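PDB 6HVG: alternansucrase from Leuconostoc mesenteroides, which is a large multidomain enzyme of glycoside hydrolase family 70, with a catalytic barrel of the TIM-barrel clan and flanking repeats of the choline-binding type. Local coordinates for residues A[1086-1090]-A[1114-1120]; A[1110-1115]-A[1157-1163]; A[1196-1200]-A[1241-1245]. All coordinates share one frame. Residues are numbered along the deposited sequence.

Contact 1: residues A[1086-1090]-A[1114-1120]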
ATOM      1  N   PRO A1086      -1.700  10.749  18.576  1.00 44.06           N
ATOM      2  CA  PRO A1086      -0.277  10.918  18.840  1.00 44.96           C
ATOM      3  C   PRO A1086       0.086  12.385  18.783  1.00 47.60           C
ATOM      4  O   PRO A1086      -0.231  13.065  17.797  1.00 49.20           O
ATOM      5  CB  PRO A1086       0.389  10.165  17.695  1.00 45.30           C
ATOM      6  CG  PRO A1086      -0.642  10.148  16.611  1.00 45.47           C
ATOM      7  CD  PRO A1086      -1.931   9.977  17.349  1.00 44.54           C
ATOM      8  N   GLN A1087       0.739  12.872  19.837  1.00 47.86           N
ATOM      9  CA  GLN A1087       0.913  14.313  20.037  1.00 47.04           C
ATOM     10  C   GLN A1087       2.220  14.866  19.487  1.00 48.38           C
ATOM     11  O   GLN A1087       2.579  16.026  19.759  1.00 49.38           O
ATOM     12  CB  GLN A1087       0.835  14.628  21.521  1.00 47.99           C
ATOM     13  CG  GLN A1087      -0.495  14.266  22.143  1.00 49.33           C
ATOM     14  CD  GLN A1087      -1.615  15.084  21.576  1.00 50.04           C
ATOM     15  OE1 GLN A1087      -1.536  16.306  21.567  1.00 52.98           O
ATOM     16  NE2 GLN A1087      -2.668  14.421  21.105  1.00 53.28           N
ATOM     17  N   TYR A1088       2.906  14.074  18.668  1.00 47.55           N
ATOM     18  CA  TYR A1088       4.276  14.400  18.260  1.00 46.14           C
ATOM     19  C   TYR A1088       4.237  15.382  17.100  1.00 46.08           C
ATOM     20  O   TYR A1088       3.307  15.366  16.308  1.00 45.09           O
ATOM     21  CB  TYR A1088       4.998  13.115  17.913  1.00 44.13           C
ATOM     22  CG  TYR A1088       4.672  12.051  18.938  1.00 45.07           C
ATOM     23  CD1 TYR A1088       5.170  12.133  20.226  1.00 44.97           C
ATOM     24  CD2 TYR A1088       3.812  10.999  18.641  1.00 43.62           C
ATOM     25  CE1 TYR A1088       4.852  11.193  21.172  1.00 44.17           C
ATOM     26  CE2 TYR A1088       3.504  10.048  19.586  1.00 42.43           C
ATOM     27  CZ  TYR A1088       4.025  10.159  20.854  1.00 42.93           C
ATOM     28  OH  TYR A1088       3.714   9.246  21.833  1.00 45.91           O
ATOM     29  N   ARG A1089       5.220  16.261  17.022  1.00 49.29           N
ATOM     30  CA  ARG A1089       5.216  17.301  15.983  1.00 53.57           C
ATOM     31  C   ARG A1089       5.322  16.711  14.579  1.00 52.71           C
ATOM     32  O   ARG A1089       6.272  15.969  14.285  1.00 50.25           O
ATOM     33  CB  ARG A1089       6.361  18.295  16.166  1.00 54.38           C
ATOM     34  CG  ARG A1089       6.393  19.323  15.044  1.00 53.54           C
ATOM     35  CD  ARG A1089       7.253  20.514  15.367  1.00 54.57           C
ATOM     36  NE  ARG A1089       7.034  21.014  16.722  1.00 57.98           N
ATOM     37  CZ  ARG A1089       5.946  21.664  17.131  1.00 57.04           C
ATOM     38  NH1 ARG A1089       4.936  21.917  16.304  1.00 59.63           N
ATOM     39  NH2 ARG A1089       5.880  22.100  18.375  1.00 55.43           N
ATOM     40  N   SER A1090       4.380  17.092  13.717  1.00 51.68           N
ATOM     41  CA  SER A1090       4.344  16.568  12.365  1.00 52.98           C
ATOM     42  C   SER A1090       5.564  16.990  11.551  1.00 57.50           C
ATOM     43  O   SER A1090       6.061  18.123  11.679  1.00 54.30           O
ATOM     44  CB  SER A1090       3.090  17.019  11.641  1.00 52.62           C
ATOM     45  OG  SER A1090       3.143  16.665  10.265  1.00 54.52           O
ATOM     46  N   ASP A1114      10.567  14.824  15.517  1.00 55.66           N
ATOM     47  CA  ASP A1114      11.040  14.875  16.900  1.00 51.30           C
ATOM     48  C   ASP A1114      10.063  14.139  17.808  1.00 51.30           C
ATOM     49  O   ASP A1114       8.905  14.538  17.959  1.00 50.70           O
ATOM     50  CB  ASP A1114      11.152  16.331  17.330  1.00 50.47           C
ATOM     51  CG  ASP A1114      11.949  16.523  18.606  1.00 50.71           C
ATOM     52  OD1 ASP A1114      12.158  15.546  19.357  1.00 51.31           O
ATOM     53  OD2 ASP A1114      12.403  17.652  18.841  1.00 49.80           O
ATOM     54  N   ARG A1115      10.517  13.045  18.407  1.00 51.07           N
ATOM     55  CA  ARG A1115       9.610  12.208  19.208  1.00 50.00           C
ATOM     56  C   ARG A1115       9.196  12.880  20.519  1.00 53.90           C
ATOM     57  O   ARG A1115       8.166  12.521  21.095  1.00 61.65           O
ATOM     58  CB  ARG A1115      10.249  10.875  19.532  1.00 48.29           C
ATOM     59  CG  ARG A1115      10.826  10.174  18.325  1.00 49.46           C
ATOM     60  CD  ARG A1115      11.070   8.707  18.563  1.00 50.13           C
ATOM     61  NE  ARG A1115      11.928   8.511  19.699  1.00 51.19           N
ATOM     62  CZ  ARG A1115      12.119   7.334  20.267  1.00 54.30           C
ATOM     63  NH1 ARG A1115      11.530   6.247  19.785  1.00 51.94           N
ATOM     64  NH2 ARG A1115      12.915   7.251  21.320  1.00 60.28           N
ATOM     65  N   TYR A1116       9.994  13.831  21.005  1.00 49.03           N
ATOM     66  CA  TYR A1116       9.753  14.435  22.293  1.00 49.57           C
ATOM     67  C   TYR A1116       9.090  15.814  22.226  1.00 51.67           C
ATOM     68  O   TYR A1116       8.726  16.365  23.271  1.00 53.91           O
ATOM     69  CB  TYR A1116      11.058  14.548  23.052  1.00 51.48           C
ATOM     70  CG  TYR A1116      11.629  13.230  23.492  1.00 50.29           C
ATOM     71  CD1 TYR A1116      12.392  12.469  22.631  1.00 49.49           C
ATOM     72  CD2 TYR A1116      11.448  12.774  24.792  1.00 51.06           C
ATOM     73  CE1 TYR A1116      12.938  11.265  23.031  1.00 50.06           C
ATOM     74  CE2 TYR A1116      11.994  11.576  25.210  1.00 52.91           C
ATOM     75  CZ  TYR A1116      12.739  10.825  24.320  1.00 51.83           C
ATOM     76  OH  TYR A1116      13.268   9.628  24.736  1.00 49.42           O
ATOM     77  N   ASP A1117       8.950  16.383  21.027  1.00 50.76           N
ATOM     78  CA  ASP A1117       8.270  17.669  20.851  1.00 51.14           C
ATOM     79  C   ASP A1117       6.773  17.425  20.709  1.00 54.24           C
ATOM     80  O   ASP A1117       6.294  16.999  19.651  1.00 53.56           O
ATOM     81  CB  ASP A1117       8.802  18.376  19.612  1.00 53.30           C
ATOM     82  CG  ASP A1117       8.301  19.794  19.470  1.00 55.46           C
ATOM     83  OD1 ASP A1117       7.340  20.161  20.143  1.00 57.25           O
ATOM     84  OD2 ASP A1117       8.856  20.552  18.650  1.00 58.37           O
ATOM     85  N   LEU A1118       6.026  17.715  21.776  1.00 55.95           N
ATOM     86  CA  LEU A1118       4.568  17.541  21.793  1.00 54.48           C
ATOM     87  C   LEU A1118       3.798  18.885  21.708  1.00 54.81           C
ATOM     88  O   LEU A1118       2.618  18.966  22.060  1.00 56.32           O
ATOM     89  CB  LEU A1118       4.171  16.766  23.044  1.00 54.30           C
ATOM     90  CG  LEU A1118       4.435  15.241  22.965  1.00 52.69           C
ATOM     91  CD1 LEU A1118       5.886  14.887  23.243  1.00 52.38           C
ATOM     92  CD2 LEU A1118       3.529  14.466  23.910  1.00 50.53           C
ATOM     93  N   GLY A1119       4.466  19.916  21.198  1.00 52.92           N
ATOM     94  CA  GLY A1119       3.837  21.206  20.966  1.00 52.66           C
ATOM     95  C   GLY A1119       4.512  22.378  21.668  1.00 53.70           C
ATOM     96  O   GLY A1119       3.872  23.398  21.904  1.00 53.00           O
ATOM     97  N   PHE A1120       5.818  22.269  21.922  1.00 51.87           N
ATOM     98  CA  PHE A1120       6.532  23.341  22.604  1.00 55.30           C
ATOM     99  C   PHE A1120       6.712  24.558  21.722  1.00 55.20           C
ATOM    100  O   PHE A1120       6.650  24.466  20.502  1.00 54.53           O
ATOM    101  CB  PHE A1120       7.904  22.884  23.084  1.00 57.69           C
ATOM    102  CG  PHE A1120       7.859  21.778  24.102  1.00 60.70           C
ATOM    103  CD1 PHE A1120       8.179  20.488  23.740  1.00 60.66           C
ATOM    104  CD2 PHE A1120       7.508  22.029  25.426  1.00 63.74           C
ATOM    105  CE1 PHE A1120       8.157  19.465  24.667  1.00 63.31           C
ATOM    106  CE2 PHE A1120       7.483  21.006  26.364  1.00 62.77           C
ATOM    107  CZ  PHE A1120       7.800  19.718  25.977  1.00 63.63           C
TER
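Charge pairing dominates the contact between residues 1086-1090 and 1114-1120. Arg1089 extends its side chain over the second segment and forms a salt bridge with Asp1117: NE donates almost linearly to OD2 at 2.7 Å, at the edge of the guanidinium, and a weak bond runs from Arg1089 NH2 to Asp1117 OD1 at 3.0 Å. The same NH2 also reaches the carbonyl of Asn1128. Backbone joins backbone beside this pair, with Arg1089 N donating to Asp1117 O at 2.9 Å, so a single aspartate holds both the main chain and the side chain of the arginine.

Asp1117 also shapes its own loop. Its OD1 accepts from Gly1119 N at 3.1 Å, an Asx turn, and from Phe1120 N at 3.2 Å; the turn passes through Gly1119 at a positive phi of 123°, where a CB would strike the preceding carbonyl. Both segments belong to the TIM-barrel-type domain: 1086-1090 follows barrel strand 1081-1083, whereas the loop leading to helix 1135-1147 contains 1114-1120.

CA-H...O contacts tighten the backbone approach, Leu1118 CA lying 3.2 Å from Gln1087 O and Tyr1088 CA 3.6 Å from Asp1117 O. Apolar packing centres on Leu1118, whose CD2 is 3.6 Å from Gln1087 CB and whose CD1 is 4.1 Å from Tyr1088 CD1. Leu1138 of helix 1135-1147 and Tyr599 of helix 587-601 also touch Leu1118. The Tyr1088 ring passes Arg1115 O, with CD1 3.1 Å from that oxygen, and its hydroxyl hydrogen-bonds to the carbonyl of Asp1155.

Contact 2: residues A[1110-1115]-A[1157-1163]. With CA (calcium ion), chain C.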
ATOM      1  N   TYR A1110       1.175  10.845  13.467  1.00 44.12           N
ATOM      2  CA  TYR A1110       1.835   9.559  13.225  1.00 45.55           C
ATOM      3  C   TYR A1110       3.149   9.686  12.471  1.00 46.65           C
ATOM      4  O   TYR A1110       3.966   8.775  12.534  1.00 48.38           O
ATOM      5  CB  TYR A1110       0.913   8.577  12.502  1.00 46.43           C
ATOM      6  CG  TYR A1110      -0.091   7.955  13.433  1.00 47.48           C
ATOM      7  CD1 TYR A1110       0.310   7.033  14.399  1.00 48.32           C
ATOM      8  CD2 TYR A1110      -1.421   8.321  13.397  1.00 47.68           C
ATOM      9  CE1 TYR A1110      -0.598   6.474  15.279  1.00 47.84           C
ATOM     10  CE2 TYR A1110      -2.330   7.764  14.274  1.00 48.24           C
ATOM     11  CZ  TYR A1110      -1.920   6.847  15.205  1.00 48.29           C
ATOM     12  OH  TYR A1110      -2.847   6.321  16.072  1.00 53.25           O
ATOM     13  N   ALA A1111       3.359  10.808  11.779  1.00 47.21           N
ATOM     14  CA  ALA A1111       4.618  11.067  11.078  1.00 46.19           C
ATOM     15  C   ALA A1111       5.286  12.268  11.718  1.00 45.65           C
ATOM     16  O   ALA A1111       4.787  13.371  11.629  1.00 46.69           O
ATOM     17  CB  ALA A1111       4.362  11.315   9.598  1.00 46.43           C
ATOM     18  N   PHE A1112       6.439  12.045  12.330  1.00 43.56           N
ATOM     19  CA  PHE A1112       7.094  13.069  13.099  1.00 44.66           C
ATOM     20  C   PHE A1112       8.602  13.064  12.920  1.00 47.02           C
ATOM     21  O   PHE A1112       9.198  12.049  12.621  1.00 44.94           O
ATOM     22  CB  PHE A1112       6.778  12.886  14.588  1.00 46.15           C
ATOM     23  CG  PHE A1112       6.876  11.463  15.063  1.00 43.47           C
ATOM     24  CD1 PHE A1112       8.098  10.935  15.450  1.00 41.45           C
ATOM     25  CD2 PHE A1112       5.739  10.668  15.133  1.00 42.49           C
ATOM     26  CE1 PHE A1112       8.198   9.630  15.866  1.00 40.79           C
ATOM     27  CE2 PHE A1112       5.822   9.357  15.563  1.00 42.19           C
ATOM     28  CZ  PHE A1112       7.061   8.837  15.932  1.00 42.17           C
ATOM     29  N   THR A1113       9.204  14.231  13.125  1.00 53.48           N
ATOM     30  CA  THR A1113      10.655  14.408  13.122  1.00 59.54           C
ATOM     31  C   THR A1113      11.255  14.274  14.524  1.00 56.91           C
ATOM     32  O   THR A1113      12.306  13.674  14.685  1.00 59.01           O
ATOM     33  CB  THR A1113      11.017  15.814  12.607  1.00 63.33           C
ATOM     34  OG1 THR A1113      10.175  16.782  13.265  1.00 67.50           O
ATOM     35  CG2 THR A1113      10.830  15.880  11.082  1.00 60.83           C
ATOM     36  N   ASP A1114      10.567  14.824  15.517  1.00 55.66           N
ATOM     37  CA  ASP A1114      11.040  14.875  16.900  1.00 51.30           C
ATOM     38  C   ASP A1114      10.063  14.139  17.808  1.00 51.30           C
ATOM     39  O   ASP A1114       8.905  14.538  17.959  1.00 50.70           O
ATOM     40  CB  ASP A1114      11.152  16.331  17.330  1.00 50.47           C
ATOM     41  CG  ASP A1114      11.949  16.523  18.606  1.00 50.71           C
ATOM     42  OD1 ASP A1114      12.158  15.546  19.357  1.00 51.31           O
ATOM     43  OD2 ASP A1114      12.403  17.652  18.841  1.00 49.80           O
ATOM     44  N   ARG A1115      10.517  13.045  18.407  1.00 51.07           N
ATOM     45  CA  ARG A1115       9.610  12.208  19.208  1.00 50.00           C
ATOM     46  C   ARG A1115       9.196  12.880  20.519  1.00 53.90           C
ATOM     47  O   ARG A1115       8.166  12.521  21.095  1.00 61.65           O
ATOM     48  CB  ARG A1115      10.249  10.875  19.532  1.00 48.29           C
ATOM     49  CG  ARG A1115      10.826  10.174  18.325  1.00 49.46           C
ATOM     50  CD  ARG A1115      11.070   8.707  18.563  1.00 50.13           C
ATOM     51  NE  ARG A1115      11.928   8.511  19.699  1.00 51.19           N
ATOM     52  CZ  ARG A1115      12.119   7.334  20.267  1.00 54.30           C
ATOM     53  NH1 ARG A1115      11.530   6.247  19.785  1.00 51.94           N
ATOM     54  NH2 ARG A1115      12.915   7.251  21.320  1.00 60.28           N
ATOM     55  N   VAL A1157       4.740   5.140  19.440  1.00 43.65           N
ATOM     56  CA  VAL A1157       5.008   4.910  18.019  1.00 41.77           C
ATOM     57  C   VAL A1157       6.481   4.620  17.765  1.00 37.33           C
ATOM     58  O   VAL A1157       7.176   5.426  17.206  1.00 40.77           O
ATOM     59  CB  VAL A1157       4.538   6.128  17.190  1.00 41.46           C
ATOM     60  CG1 VAL A1157       4.719   5.872  15.703  1.00 44.30           C
ATOM     61  CG2 VAL A1157       3.078   6.413  17.486  1.00 40.38           C
ATOM     62  N   PRO A1158       6.953   3.441  18.154  1.00 36.76           N
ATOM     63  CA  PRO A1158       8.369   3.117  18.042  1.00 37.41           C
ATOM     64  C   PRO A1158       8.885   2.653  16.672  1.00 38.49           C
ATOM     65  O   PRO A1158      10.105   2.568  16.501  1.00 39.44           O
ATOM     66  CB  PRO A1158       8.527   1.983  19.063  1.00 36.95           C
ATOM     67  CG  PRO A1158       7.221   1.298  19.041  1.00 36.37           C
ATOM     68  CD  PRO A1158       6.212   2.387  18.865  1.00 36.72           C
ATOM     69  N   ASP A1159       8.004   2.348  15.715  1.00 40.77           N
ATOM     70  CA  ASP A1159       8.436   1.757  14.443  1.00 41.93           C
ATOM     71  C   ASP A1159       9.250   2.698  13.546  1.00 45.49           C
ATOM     72  O   ASP A1159      10.197   2.252  12.898  1.00 52.62           O
ATOM     73  CB  ASP A1159       7.261   1.210  13.649  1.00 41.06           C
ATOM     74  CG  ASP A1159       7.691   0.586  12.313  1.00 42.08           C
ATOM     75  OD1 ASP A1159       8.417  -0.419  12.298  1.00 45.19           O
ATOM     76  OD2 ASP A1159       7.325   1.138  11.255  1.00 41.57           O
ATOM     77  N   GLN A1160       8.894   3.978  13.469  1.00 44.62           N
ATOM     78  CA  GLN A1160       9.562   4.863  12.512  1.00 44.86           C
ATOM     79  C   GLN A1160       9.632   6.326  12.909  1.00 44.21           C
ATOM     80  O   GLN A1160       9.010   6.758  13.874  1.00 49.76           O
ATOM     81  CB  GLN A1160       8.929   4.730  11.099  1.00 45.62           C
ATOM     82  CG  GLN A1160       7.605   5.447  10.883  1.00 47.84           C
ATOM     83  CD  GLN A1160       6.430   4.799  11.598  1.00 51.03           C
ATOM     84  OE1 GLN A1160       6.282   3.570  11.568  1.00 51.00           O
ATOM     85  NE2 GLN A1160       5.573   5.614  12.220  1.00 49.37           N
ATOM     86  N   ILE A1161      10.384   7.083  12.115  1.00 41.79           N
ATOM     87  CA  ILE A1161      10.533   8.512  12.281  1.00 42.38           C
ATOM     88  C   ILE A1161      10.736   9.101  10.880  1.00 41.64           C
ATOM     89  O   ILE A1161      11.305   8.439  10.024  1.00 44.73           O
ATOM     90  CB  ILE A1161      11.698   8.802  13.252  1.00 44.04           C
ATOM     91  CG1 ILE A1161      11.774  10.286  13.612  1.00 45.50           C
ATOM     92  CG2 ILE A1161      13.020   8.312  12.689  1.00 42.61           C
ATOM     93  CD1 ILE A1161      12.700  10.557  14.776  1.00 48.04           C
ATOM     94  N   TYR A1162      10.248  10.317  10.639  1.00 40.66           N
ATOM     95  CA  TYR A1162      10.277  10.921   9.297  1.00 43.37           C
ATOM     96  C   TYR A1162      11.254  12.074   9.154  1.00 45.13           C
ATOM     97  O   TYR A1162      11.664  12.674  10.126  1.00 47.44           O
ATOM     98  CB  TYR A1162       8.904  11.481   8.930  1.00 41.53           C
ATOM     99  CG  TYR A1162       7.827  10.484   8.547  1.00 41.97           C
ATOM    100  CD1 TYR A1162       7.325   9.568   9.463  1.00 41.37           C
ATOM    101  CD2 TYR A1162       7.248  10.523   7.278  1.00 42.69           C
ATOM    102  CE1 TYR A1162       6.290   8.712   9.126  1.00 41.97           C
ATOM    103  CE2 TYR A1162       6.228   9.657   6.927  1.00 43.36           C
ATOM    104  CZ  TYR A1162       5.745   8.762   7.854  1.00 43.22           C
ATOM    105  OH  TYR A1162       4.695   7.942   7.494  1.00 45.55           O
ATOM    106  N   ALA A1163      11.588  12.392   7.911  1.00 48.66           N
ATOM    107  CA  ALA A1163      12.246  13.642   7.551  1.00 50.23           C
ATOM    108  C   ALA A1163      13.394  14.051   8.476  1.00 53.33           C
ATOM    109  O   ALA A1163      13.320  15.086   9.165  1.00 57.59           O
ATOM    110  CB  ALA A1163      11.213  14.738   7.474  1.00 53.76           C
TER
HETATM  111 CA    CA C2000       9.953  -1.813  11.624  1.00 47.20          CA
HETATM  112  O   HOH W   1       6.727   8.469  12.758  1.00 46.97           O
HETATM  113  O   HOH W   2       9.498   6.529  17.112  1.00 42.51           O
HETATM  114  O   HOH W   3      10.792  -0.614  13.488  1.00 40.78           O
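This is a buried loop-to-strand contact beside the calcium site of the TIM-barrel-type catalytic domain. Residues 1157-1163 leave barrel strand 1151-1156 and run into the short strand 1160-1161, an outermost strand of a separate antiparallel sheet, while 1110-1115 comes from the loop between helices 1102-1105 and 1135-1147. The calcium ion is held by Asp1159 OD1 at 2.2 Å and by a water at 2.4 Å from the ion, together with Glu575, Asp581 and Asn625. Asp1159 itself points away from 1110-1115, so the contact packs the segment from a side other than that of the metal.

One direct hydrogen bond joins the backbones, from Tyr1162 N to Phe1112 O at 2.8 Å and nearly straight. Around it the side chains interlock. The Phe1112 ring packs against Val1157 and Ile1161, with CE2 3.7 Å from Val1157 CG1 and CD1 4.2 Å from Ile1161 CG1. Val1157 CG2 also lies 4.2 Å from Tyr1110 CD1. Ile1161 CD1 meets Arg1115 CG at 4.0 Å, while the arginine's guanidinium forms a salt bridge with Glu592 and a hydrogen bond with Gln593. At the far end Thr1113 CG2 packs 3.8 Å from Ala1163 CB.

Two waters bridge the segments: one donates to Tyr1110 O at 2.8 Å and Gln1160 O at 3.1 Å; the other donates to Val1157 O at 2.6 Å and Gln1160 O at 3.3 Å and accepts a weak bond from Arg1115 NH1 at 3.4 Å. Over the face of the Tyr1162 ring sits a CH-pi contact, Ala1111 CB lying 3.3 Å from the ring centroid and 12° off its normal.

Contact 3: residues A[1196-1200]-A[1241-1245]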
ATOM      1  N   THR A1196      19.227  10.082   7.370  1.00 48.60           N
ATOM      2  CA  THR A1196      19.166   9.251   8.566  1.00 48.85           C
ATOM      3  C   THR A1196      19.546   9.951   9.865  1.00 48.49           C
ATOM      4  O   THR A1196      19.344   9.395  10.943  1.00 46.80           O
ATOM      5  CB  THR A1196      20.137   8.063   8.416  1.00 49.03           C
ATOM      6  OG1 THR A1196      21.404   8.549   7.941  1.00 49.09           O
ATOM      7  CG2 THR A1196      19.579   7.057   7.431  1.00 48.25           C
ATOM      8  N   LYS A1197      20.092  11.157   9.773  1.00 50.22           N
ATOM      9  CA  LYS A1197      20.692  11.824  10.920  1.00 51.70           C
ATOM     10  C   LYS A1197      19.795  12.948  11.391  1.00 51.50           C
ATOM     11  O   LYS A1197      19.382  13.785  10.611  1.00 53.39           O
ATOM     12  CB  LYS A1197      22.065  12.363  10.525  1.00 54.30           C
ATOM     13  CG  LYS A1197      23.057  12.482  11.659  1.00 58.90           C
ATOM     14  CD  LYS A1197      24.322  13.216  11.231  1.00 64.14           C
ATOM     15  CE  LYS A1197      25.527  12.298  11.129  1.00 69.99           C
ATOM     16  NZ  LYS A1197      26.761  13.072  10.812  1.00 77.11           N
ATOM     17  N   SER A1198      19.486  12.959  12.673  1.00 55.87           N
ATOM     18  CA  SER A1198      18.660  14.000  13.282  1.00 58.64           C
ATOM     19  C   SER A1198      19.451  15.298  13.505  1.00 60.52           C
ATOM     20  O   SER A1198      20.687  15.282  13.477  1.00 61.20           O
ATOM     21  CB  SER A1198      18.148  13.460  14.615  1.00 60.20           C
ATOM     22  OG  SER A1198      17.255  14.364  15.208  1.00 71.03           O
ATOM     23  N   SER A1199      18.744  16.404  13.765  1.00 60.11           N
ATOM     24  CA  SER A1199      19.387  17.727  13.877  1.00 58.12           C
ATOM     25  C   SER A1199      20.395  17.816  15.021  1.00 58.64           C
ATOM     26  O   SER A1199      21.348  18.595  14.946  1.00 58.13           O
ATOM     27  CB  SER A1199      18.342  18.845  14.039  1.00 58.64           C
ATOM     28  OG  SER A1199      17.848  18.925  15.384  1.00 60.05           O
ATOM     29  N   GLY A1200      20.171  17.043  16.083  1.00 57.05           N
ATOM     30  CA  GLY A1200      21.037  17.057  17.255  1.00 58.41           C
ATOM     31  C   GLY A1200      20.811  18.242  18.179  1.00 57.16           C
ATOM     32  O   GLY A1200      21.512  18.382  19.184  1.00 56.83           O
ATOM     33  N   LYS A1241      20.932  10.845  21.828  1.00 50.83           N
ATOM     34  CA  LYS A1241      20.539  12.253  21.698  1.00 52.79           C
ATOM     35  C   LYS A1241      20.357  12.647  20.224  1.00 51.60           C
ATOM     36  O   LYS A1241      19.750  13.674  19.917  1.00 45.63           O
ATOM     37  CB  LYS A1241      21.601  13.183  22.286  1.00 57.96           C
ATOM     38  CG  LYS A1241      21.907  13.059  23.770  1.00 62.42           C
ATOM     39  CD  LYS A1241      20.659  12.943  24.612  1.00 70.30           C
ATOM     40  CE  LYS A1241      20.959  13.284  26.065  1.00 72.02           C
ATOM     41  NZ  LYS A1241      20.758  14.728  26.311  1.00 74.91           N
ATOM     42  N   GLN A1242      20.915  11.835  19.319  1.00 54.12           N
ATOM     43  CA  GLN A1242      20.831  12.089  17.885  1.00 52.96           C
ATOM     44  C   GLN A1242      20.637  10.780  17.142  1.00 50.34           C
ATOM     45  O   GLN A1242      21.421   9.862  17.302  1.00 51.31           O
ATOM     46  CB  GLN A1242      22.111  12.766  17.412  1.00 54.23           C
ATOM     47  CG  GLN A1242      22.101  13.193  15.948  1.00 57.48           C
ATOM     48  CD  GLN A1242      23.437  13.759  15.525  1.00 58.71           C
ATOM     49  OE1 GLN A1242      24.480  13.148  15.765  1.00 59.40           O
ATOM     50  NE2 GLN A1242      23.418  14.917  14.883  1.00 58.10           N
ATOM     51  N   TRP A1243      19.593  10.684  16.326  1.00 48.79           N
ATOM     52  CA  TRP A1243      19.430   9.514  15.467  1.00 45.59           C
ATOM     53  C   TRP A1243      20.455   9.540  14.345  1.00 44.00           C
ATOM     54  O   TRP A1243      20.881  10.593  13.910  1.00 43.88           O
ATOM     55  CB  TRP A1243      18.022   9.452  14.860  1.00 46.26           C
ATOM     56  CG  TRP A1243      16.973   9.162  15.855  1.00 46.44           C
ATOM     57  CD1 TRP A1243      16.064  10.044  16.381  1.00 47.17           C
ATOM     58  CD2 TRP A1243      16.727   7.915  16.488  1.00 45.15           C
ATOM     59  NE1 TRP A1243      15.269   9.412  17.300  1.00 44.96           N
ATOM     60  CE2 TRP A1243      15.662   8.104  17.391  1.00 43.96           C
ATOM     61  CE3 TRP A1243      17.297   6.650  16.378  1.00 44.26           C
ATOM     62  CZ2 TRP A1243      15.169   7.071  18.183  1.00 42.79           C
ATOM     63  CZ3 TRP A1243      16.791   5.613  17.171  1.00 41.86           C
ATOM     64  CH2 TRP A1243      15.747   5.836  18.053  1.00 42.04           C
ATOM     65  N   SER A1244      20.829   8.356  13.882  1.00 45.13           N
ATOM     66  CA  SER A1244      21.664   8.191  12.707  1.00 45.45           C
ATOM     67  C   SER A1244      21.450   6.785  12.158  1.00 45.21           C
ATOM     68  O   SER A1244      20.793   5.976  12.786  1.00 47.30           O
ATOM     69  CB  SER A1244      23.119   8.449  13.048  1.00 45.58           C
ATOM     70  OG  SER A1244      23.585   7.495  13.960  1.00 46.96           O
ATOM     71  N   ALA A1245      22.002   6.508  10.984  1.00 45.59           N
ATOM     72  CA  ALA A1245      21.704   5.292  10.235  1.00 45.25           C
ATOM     73  C   ALA A1245      21.982   4.021  11.016  1.00 46.67           C
ATOM     74  O   ALA A1245      21.295   3.025  10.835  1.00 45.92           O
ATOM     75  CB  ALA A1245      22.495   5.268   8.931  1.00 47.56           C
TER
HETATM   76  O   HOH W   4      18.642  14.826  17.644  1.00 44.26           O
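Two hydrogen bonds fasten Ser1198 to residues 1241-1245: its N donates to Trp1243 O at 3.0 Å, and its O accepts from Gln1242 NE2 at 3.1 Å. A water adds a third link, taking a bond from Ser1198 OG at 2.8 Å and giving one to Lys1241 O at 2.8 Å; Gly1200 N reaches it weakly. The two segments run in nearly opposite directions, 162° apart, and close CA-H...O contacts accompany the bonds: Lys1197 CA lies 3.2 Å from Trp1243 O, and Ser1244 CA 3.2 Å from Thr1196 O. Packing is modest: Thr1196 OG1 is 3.6 Å from Ala1245 CB, and Ser1198 CB, at the edge of the indole, is 4.0 Å from Trp1243 CB. Glu1168 binds both Thr1196 OG1 and Ala1245 N. Thr1196 and Lys1197 form a classic beta bulge opposite Gly1166. The loop leading to strand 1248-1252 runs beside the end of strand 1190-1197, next to strand 1166-1175, while Lys1241 NZ reaches Glu1210 and the carbonyl of Ala1205 in helix 1203-1207.

How the contacts relate
Contacts 1 and 2 are buried and share Asp1114 and Arg1115, so the loop before helix 1135-1147 meets residues following two neighbouring barrel strands, 1081-1083 and 1151-1156. They also touch directly, Tyr1088 CB lying 3.8 Å from Phe1112 CD2. Contact 3 is only partly buried and lies at the end of an outermost strand, 1190-1197, of the antiparallel sheet whose other outermost strand, 1160-1161, belongs to contact 2. Trp1243 joins all three regions, with CZ2 3.7 Å from Arg1115 CZ and CD1 3.8 Å from Ile1161 CD1. A salt bridge distinguishes contact 1, aromatic and aliphatic packing near the calcium contact 2, and backbone, amide and water bonds contact 3.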